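Local structure of DotI (Legionella pneumophila, 3WZ4) at residues Q5-V10 with L79-L84; L11-Q16 with I129-F134. The protein is an inner-membrane component of the type IVB secretion system, seen here as its periplasmic domain, and probably belongs to a complex essential for secretion. One frame throughout, in Å; residues are numbered along the deposited sequence.

How the contacts relate
Both contacts use the first helix, 7-21, and tie it to the antiparallel sheet it packs against. Contact 1 holds its first turn to the end of strand 67-84 at the surface; contact 2, about 10 Å away between centres, plants the next turns on strand 129-138, an outermost strand, in the buried interior. Along the chain the order is 5-10, 11-16, 79-84, 129-134, so the two connections cross. They also touch: the CD1 methyl of I129 lies 4.2 Å from V10 CG2, and CG2 of I129 is 3.7 Å from Q5 CD. Of the two contacts, the first joins helix and sheet through a surface ion pair, the second through the buried indole of W13.

Contact 1: residues Q5-V10 with L79-L84; sequences QSDSAV and LQKGVL
A salt bridge between D7 and K81 is the whole of this contact: NZ of K81 gives a hydrogen bond of 2.6 Å to OD2 of D7. The ammonium comes to the syn side of OD2, 24° out of the carboxylate plane. It favours one oxygen clearly, since OD1 of D7 stays 3.5 Å from NZ of K81. The lysine does most of the reaching, because the two backbones are far apart, with 9.2 Å between CA of D7 and CA of K81. Its CG sits between the backbone N and the carbonyl carbon (chi1 58°), and from there the chain runs fully extended to the ammonium, meeting the aspartate side chain at about a right angle. D7 CG lies beside its backbone N and roughly anti to the carbonyl carbon (chi1 -85°), which leads the carboxylate toward strand 67-84. S6 is the N-cap residue of helix 7-21 and V10 N bonds to S6 O at 2.9 Å, so D7 stands in the first turn, where a negative charge generally suits the helix dipole. The bridge therefore joins the start of this N-terminal helix to the last residues of strand 67-84, in a domain that belongs by sequence to the NTF2 clan. The other carboxylate oxygen is used as well: OD1 of D7 accepts a hydrogen bond from NE1 of W90 on the adjacent strand 87-101, which should help fix the rotation of the group. Y88 and W90 both touch the K81 side chain.

Contact 2: residues L11-Q16 with I129-F134; sequences LQWANQ and IGISQF
Helix 11-16 passes strand 129-131 at a closest axis distance of 10.3 Å, with 40° between their directions, and the indole of W13 bridges that gap to I129, G130 and I131. With CG anti to the backbone N (chi1 -174°), the ring is carried out from the helix to the strand. The CD1 methyl of I129 lies over one face, offset toward the rim, in a CH-pi contact 4.1 Å from the centroid of the six-membered ring and 25° off its normal. The far end of the benzo ring meets the other two residues obliquely: CZ3 of W13 is 3.7 Å from CG1 of I131, and CH2 of W13 is 3.9 Å from CA of G130. A helix packed on a curved antiparallel sheet is consistent with the NTF2-like fold expected from the family; I117 of strand 106-119 and the ring of F39 also lie against the tryptophan. Immediately after I131 the strand breaks its regular pairing in a classic beta bulge, where S132 and Q133 both face L116. The chain turns a corner there, and OG of S132 is held by hydrogen bonds to E43 and T41.

Contact 1: residues Q5-V10 with L79-L84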
ATOM      1  N   GLN A   5      -5.250  19.267   1.108  1.00 44.96           N
ATOM      2  CA  GLN A   5      -4.540  18.251   0.340  1.00 40.37           C
ATOM      3  C   GLN A   5      -4.256  18.713  -1.085  1.00 36.24           C
ATOM      4  O   GLN A   5      -5.129  19.257  -1.760  1.00 42.15           O
ATOM      5  CB  GLN A   5      -5.350  16.951   0.303  1.00 36.65           C
ATOM      6  CG  GLN A   5      -5.957  16.551   1.640  1.00 42.30           C
ATOM      7  CD  GLN A   5      -4.913  16.141   2.656  1.00 37.39           C
ATOM      8  OE1 GLN A   5      -3.732  16.013   2.332  1.00 38.18           O
ATOM      9  NE2 GLN A   5      -5.343  15.929   3.896  1.00 40.08           N
ATOM     10  N   SER A   6      -3.029  18.489  -1.536  1.00 31.53           N
ATOM     11  CA  SER A   6      -2.663  18.773  -2.911  1.00 30.28           C
ATOM     12  C   SER A   6      -2.593  17.463  -3.687  1.00 26.18           C
ATOM     13  O   SER A   6      -2.393  16.399  -3.103  1.00 24.20           O
ATOM     14  CB  SER A   6      -1.315  19.495  -2.963  1.00 26.55           C
ATOM     15  OG  SER A   6      -0.945  19.789  -4.299  1.00 30.09           O
ATOM     16  N   ASP A   7      -2.771  17.535  -5.001  1.00 22.01           N
ATOM     17  CA  ASP A   7      -2.608  16.355  -5.839  1.00 20.25           C
ATOM     18  C   ASP A   7      -1.203  15.775  -5.671  1.00 19.34           C
ATOM     19  O   ASP A   7      -1.038  14.571  -5.469  1.00 16.28           O
ATOM     20  CB  ASP A   7      -2.868  16.696  -7.307  1.00 14.69           C
ATOM     21  CG  ASP A   7      -4.343  16.643  -7.671  1.00 15.32           C
ATOM     22  OD1 ASP A   7      -5.194  16.551  -6.759  1.00 15.86           O
ATOM     23  OD2 ASP A   7      -4.653  16.696  -8.876  1.00 11.53           O
ATOM     24  N   SER A   8      -0.197  16.640  -5.749  1.00 19.06           N
ATOM     25  CA  SER A   8       1.195  16.215  -5.646  1.00 21.99           C
ATOM     26  C   SER A   8       1.491  15.624  -4.276  1.00 22.35           C
ATOM     27  O   SER A   8       2.234  14.649  -4.160  1.00 24.75           O
ATOM     28  CB  SER A   8       2.139  17.385  -5.925  1.00 24.77           C
ATOM     29  OG  SER A   8       2.029  18.371  -4.916  1.00 25.87           O
ATOM     30  N   ALA A   9       0.906  16.213  -3.239  1.00 22.34           N
ATOM     31  CA  ALA A   9       1.076  15.703  -1.883  1.00 21.97           C
ATOM     32  C   ALA A   9       0.460  14.317  -1.735  1.00 23.67           C
ATOM     33  O   ALA A   9       1.075  13.411  -1.172  1.00 22.18           O
ATOM     34  CB  ALA A   9       0.465  16.659  -0.877  1.00 24.45           C
ATOM     35  N   VAL A  10      -0.762  14.163  -2.235  1.00 19.67           N
ATOM     36  CA  VAL A  10      -1.459  12.882  -2.181  1.00 20.47           C
ATOM     37  C   VAL A  10      -0.674  11.802  -2.926  1.00 15.09           C
ATOM     38  O   VAL A  10      -0.619  10.653  -2.493  1.00 13.69           O
ATOM     39  CB  VAL A  10      -2.877  12.987  -2.773  1.00 17.99           C
ATOM     40  CG1 VAL A  10      -3.498  11.607  -2.914  1.00 14.21           C
ATOM     41  CG2 VAL A  10      -3.750  13.897  -1.915  1.00 17.59           C
ATOM     42  N   LEU A  79      -5.503   8.563 -11.793  1.00 13.12           N
ATOM     43  CA  LEU A  79      -6.372   8.096 -12.865  1.00 11.67           C
ATOM     44  C   LEU A  79      -7.654   8.915 -12.889  1.00 14.28           C
ATOM     45  O   LEU A  79      -8.220   9.183 -13.950  1.00 12.18           O
ATOM     46  CB  LEU A  79      -6.715   6.616 -12.674  1.00 12.03           C
ATOM     47  CG  LEU A  79      -5.561   5.609 -12.652  1.00 15.12           C
ATOM     48  CD1 LEU A  79      -6.090   4.215 -12.373  1.00 15.00           C
ATOM     49  CD2 LEU A  79      -4.781   5.636 -13.965  1.00 14.94           C
ATOM     50  N   GLN A  80      -8.106   9.313 -11.705  1.00 14.72           N
ATOM     51  CA  GLN A  80      -9.361  10.035 -11.570  1.00 12.59           C
ATOM     52  C   GLN A  80      -9.484  10.601 -10.162  1.00 11.92           C
ATOM     53  O   GLN A  80      -9.017   9.993  -9.199  1.00 10.93           O
ATOM     54  CB  GLN A  80     -10.535   9.101 -11.867  1.00 13.31           C
ATOM     55  CG  GLN A  80     -11.889   9.780 -11.860  1.00 16.56           C
ATOM     56  CD  GLN A  80     -12.988   8.893 -12.416  1.00 19.57           C
ATOM     57  OE1 GLN A  80     -13.046   7.698 -12.124  1.00 19.21           O
ATOM     58  NE2 GLN A  80     -13.861   9.475 -13.231  1.00 17.86           N
ATOM     59  N   LYS A  81     -10.101  11.772 -10.047  1.00  8.91           N
ATOM     60  CA  LYS A  81     -10.360  12.371  -8.746  1.00 10.54           C
ATOM     61  C   LYS A  81     -11.752  12.985  -8.710  1.00 13.43           C
ATOM     62  O   LYS A  81     -12.353  13.242  -9.753  1.00 11.74           O
ATOM     63  CB  LYS A  81      -9.294  13.417  -8.399  1.00 10.58           C
ATOM     64  CG  LYS A  81      -9.168  14.555  -9.406  1.00 11.15           C
ATOM     65  CD  LYS A  81      -8.050  15.518  -9.013  1.00  9.55           C
ATOM     66  CE  LYS A  81      -7.946  16.679  -9.991  1.00 10.79           C
ATOM     67  NZ  LYS A  81      -6.949  17.690  -9.543  1.00  8.07           N
ATOM     68  N   GLY A  82     -12.264  13.204  -7.504  1.00 13.08           N
ATOM     69  CA  GLY A  82     -13.588  13.771  -7.332  1.00 14.02           C
ATOM     70  C   GLY A  82     -14.289  13.275  -6.082  1.00 14.05           C
ATOM     71  O   GLY A  82     -13.723  12.522  -5.289  1.00 12.30           O
ATOM     72  N   VAL A  83     -15.536  13.699  -5.913  1.00 13.70           N
ATOM     73  CA  VAL A  83     -16.299  13.357  -4.726  1.00 15.64           C
ATOM     74  C   VAL A  83     -16.943  11.980  -4.831  1.00 18.52           C
ATOM     75  O   VAL A  83     -17.656  11.683  -5.792  1.00 18.83           O
ATOM     76  CB  VAL A  83     -17.395  14.403  -4.437  1.00 16.79           C
ATOM     77  CG1 VAL A  83     -18.236  13.967  -3.245  1.00 15.09           C
ATOM     78  CG2 VAL A  83     -16.776  15.773  -4.195  1.00 14.56           C
ATOM     79  N   LEU A  84     -16.677  11.141  -3.835  1.00 16.52           N
ATOM     80  CA  LEU A  84     -17.353   9.857  -3.707  1.00 17.85           C
ATOM     81  C   LEU A  84     -17.984   9.753  -2.326  1.00 17.20           C
ATOM     82  O   LEU A  84     -17.300   9.886  -1.309  1.00 14.65           O
ATOM     83  CB  LEU A  84     -16.378   8.699  -3.933  1.00 17.72           C
ATOM     84  CG  LEU A  84     -16.918   7.298  -3.640  1.00 19.68           C
ATOM     85  CD1 LEU A  84     -18.120   6.992  -4.516  1.00 18.64           C
ATOM     86  CD2 LEU A  84     -15.834   6.251  -3.832  1.00 16.54           C
TER

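Contact 2: residues L11-Q16 with I129-F134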
ATOM      1  N   LEU A  11      -0.065  12.177  -4.045  1.00 16.16           N
ATOM      2  CA  LEU A  11       0.738  11.237  -4.822  1.00 16.32           C
ATOM      3  C   LEU A  11       1.967  10.752  -4.048  1.00 16.86           C
ATOM      4  O   LEU A  11       2.177   9.551  -3.900  1.00 15.74           O
ATOM      5  CB  LEU A  11       1.146  11.854  -6.160  1.00 15.56           C
ATOM      6  CG  LEU A  11       0.027  11.956  -7.198  1.00 16.50           C
ATOM      7  CD1 LEU A  11       0.325  13.028  -8.232  1.00 19.05           C
ATOM      8  CD2 LEU A  11      -0.206  10.614  -7.868  1.00 14.03           C
ATOM      9  N   GLN A  12       2.774  11.687  -3.558  1.00 19.13           N
ATOM     10  CA  GLN A  12       3.948  11.328  -2.770  1.00 23.81           C
ATOM     11  C   GLN A  12       3.554  10.397  -1.632  1.00 21.80           C
ATOM     12  O   GLN A  12       4.242   9.416  -1.345  1.00 23.25           O
ATOM     13  CB  GLN A  12       4.640  12.572  -2.206  1.00 25.04           C
ATOM     14  CG  GLN A  12       5.240  13.487  -3.262  1.00 29.85           C
ATOM     15  CD  GLN A  12       6.326  14.387  -2.696  1.00 43.51           C
ATOM     16  OE1 GLN A  12       7.066  13.993  -1.792  1.00 46.96           O
ATOM     17  NE2 GLN A  12       6.424  15.602  -3.225  1.00 43.97           N
ATOM     18  N   TRP A  13       2.429  10.705  -0.998  1.00 18.74           N
ATOM     19  CA  TRP A  13       1.914   9.900   0.099  1.00 17.45           C
ATOM     20  C   TRP A  13       1.539   8.488  -0.362  1.00 20.72           C
ATOM     21  O   TRP A  13       1.871   7.502   0.301  1.00 17.84           O
ATOM     22  CB  TRP A  13       0.707  10.595   0.725  1.00 17.14           C
ATOM     23  CG  TRP A  13       0.184   9.935   1.960  1.00 22.51           C
ATOM     24  CD1 TRP A  13       0.609  10.140   3.241  1.00 22.58           C
ATOM     25  CD2 TRP A  13      -0.877   8.977   2.037  1.00 18.45           C
ATOM     26  NE1 TRP A  13      -0.117   9.361   4.111  1.00 22.19           N
ATOM     27  CE2 TRP A  13      -1.037   8.641   3.397  1.00 18.84           C
ATOM     28  CE3 TRP A  13      -1.705   8.368   1.089  1.00 19.20           C
ATOM     29  CZ2 TRP A  13      -1.991   7.724   3.830  1.00 17.84           C
ATOM     30  CZ3 TRP A  13      -2.651   7.457   1.522  1.00 19.24           C
ATOM     31  CH2 TRP A  13      -2.786   7.144   2.882  1.00 16.05           C
ATOM     32  N   ALA A  14       0.844   8.397  -1.492  1.00 17.81           N
ATOM     33  CA  ALA A  14       0.446   7.107  -2.049  1.00 16.21           C
ATOM     34  C   ALA A  14       1.673   6.268  -2.395  1.00 14.68           C
ATOM     35  O   ALA A  14       1.669   5.047  -2.242  1.00 12.98           O
ATOM     36  CB  ALA A  14      -0.430   7.306  -3.283  1.00 12.39           C
ATOM     37  N   ASN A  15       2.721   6.938  -2.862  1.00 13.98           N
ATOM     38  CA  ASN A  15       3.992   6.292  -3.151  1.00 14.78           C
ATOM     39  C   ASN A  15       4.566   5.641  -1.898  1.00 16.26           C
ATOM     40  O   ASN A  15       5.016   4.499  -1.934  1.00 15.84           O
ATOM     41  CB  ASN A  15       4.984   7.315  -3.712  1.00 21.46           C
ATOM     42  CG  ASN A  15       6.279   6.683  -4.192  1.00 22.93           C
ATOM     43  OD1 ASN A  15       6.616   5.561  -3.816  1.00 23.59           O
ATOM     44  ND2 ASN A  15       7.015   7.408  -5.028  1.00 27.68           N
ATOM     45  N   GLN A  16       4.540   6.375  -0.789  1.00 16.53           N
ATOM     46  CA  GLN A  16       5.048   5.869   0.483  1.00 17.82           C
ATOM     47  C   GLN A  16       4.251   4.659   0.955  1.00 14.74           C
ATOM     48  O   GLN A  16       4.824   3.644   1.354  1.00 14.69           O
ATOM     49  CB  GLN A  16       4.991   6.956   1.557  1.00 18.51           C
ATOM     50  CG  GLN A  16       5.681   8.255   1.180  1.00 29.59           C
ATOM     51  CD  GLN A  16       5.459   9.347   2.214  1.00 38.93           C
ATOM     52  OE1 GLN A  16       5.133  10.485   1.873  1.00 39.17           O
ATOM     53  NE2 GLN A  16       5.633   9.002   3.486  1.00 38.60           N
ATOM     54  N   ILE A 129      -6.093  11.974   5.145  1.00 19.80           N
ATOM     55  CA  ILE A 129      -6.463  11.065   4.069  1.00 19.34           C
ATOM     56  C   ILE A 129      -6.105   9.635   4.449  1.00 15.83           C
ATOM     57  O   ILE A 129      -5.231   9.409   5.285  1.00 18.16           O
ATOM     58  CB  ILE A 129      -5.753  11.420   2.744  1.00 19.35           C
ATOM     59  CG1 ILE A 129      -4.240  11.508   2.959  1.00 19.61           C
ATOM     60  CG2 ILE A 129      -6.298  12.721   2.166  1.00 18.00           C
ATOM     61  CD1 ILE A 129      -3.453  11.691   1.683  1.00 18.17           C
ATOM     62  N   GLY A 130      -6.790   8.679   3.827  1.00 13.30           N
ATOM     63  CA  GLY A 130      -6.526   7.270   4.048  1.00 13.02           C
ATOM     64  C   GLY A 130      -6.903   6.426   2.847  1.00 11.57           C
ATOM     65  O   GLY A 130      -7.708   6.839   2.011  1.00 10.01           O
ATOM     66  N   ILE A 131      -6.318   5.236   2.760  1.00 10.98           N
ATOM     67  CA  ILE A 131      -6.607   4.315   1.667  1.00  9.74           C
ATOM     68  C   ILE A 131      -7.864   3.503   1.954  1.00  9.91           C
ATOM     69  O   ILE A 131      -7.966   2.857   2.998  1.00 11.99           O
ATOM     70  CB  ILE A 131      -5.428   3.360   1.428  1.00 10.24           C
ATOM     71  CG1 ILE A 131      -4.193   4.148   0.978  1.00 10.61           C
ATOM     72  CG2 ILE A 131      -5.799   2.292   0.405  1.00  9.68           C
ATOM     73  CD1 ILE A 131      -2.912   3.339   0.994  1.00  8.18           C
ATOM     74  N   SER A 132      -8.821   3.547   1.029  1.00 11.14           N
ATOM     75  CA  SER A 132     -10.060   2.781   1.157  1.00 13.26           C
ATOM     76  C   SER A 132      -9.996   1.468   0.379  1.00 13.01           C
ATOM     77  O   SER A 132     -10.681   0.503   0.712  1.00 11.87           O
ATOM     78  CB  SER A 132     -11.262   3.607   0.691  1.00 13.34           C
ATOM     79  OG  SER A 132     -11.609   4.582   1.660  1.00 24.66           O
ATOM     80  N   GLN A 133      -9.174   1.438  -0.662  1.00 12.84           N
ATOM     81  CA  GLN A 133      -8.990   0.218  -1.435  1.00 11.94           C
ATOM     82  C   GLN A 133      -7.553   0.095  -1.907  1.00 12.85           C
ATOM     83  O   GLN A 133      -6.965   1.054  -2.403  1.00 11.87           O
ATOM     84  CB  GLN A 133      -9.945   0.163  -2.630  1.00 15.97           C
ATOM     85  CG  GLN A 133      -9.906  -1.169  -3.365  1.00 20.51           C
ATOM     86  CD  GLN A 133     -10.867  -1.229  -4.536  1.00 27.41           C
ATOM     87  OE1 GLN A 133     -10.887  -0.338  -5.383  1.00 29.27           O
ATOM     88  NE2 GLN A 133     -11.668  -2.288  -4.590  1.00 29.67           N
ATOM     89  N   PHE A 134      -6.999  -1.101  -1.744  1.00 13.71           N
ATOM     90  CA  PHE A 134      -5.625  -1.384  -2.111  1.00 12.83           C
ATOM     91  C   PHE A 134      -5.621  -2.594  -3.040  1.00 16.80           C
ATOM     92  O   PHE A 134      -5.889  -3.715  -2.612  1.00 15.91           O
ATOM     93  CB  PHE A 134      -4.810  -1.676  -0.852  1.00 11.31           C
ATOM     94  CG  PHE A 134      -3.322  -1.625  -1.059  1.00 15.72           C
ATOM     95  CD1 PHE A 134      -2.635  -2.731  -1.534  1.00 12.27           C
ATOM     96  CD2 PHE A 134      -2.607  -0.475  -0.762  1.00 12.48           C
ATOM     97  CE1 PHE A 134      -1.265  -2.689  -1.713  1.00 13.66           C
ATOM     98  CE2 PHE A 134      -1.236  -0.427  -0.941  1.00 12.17           C
ATOM     99  CZ  PHE A 134      -0.565  -1.534  -1.415  1.00 11.77           C
TER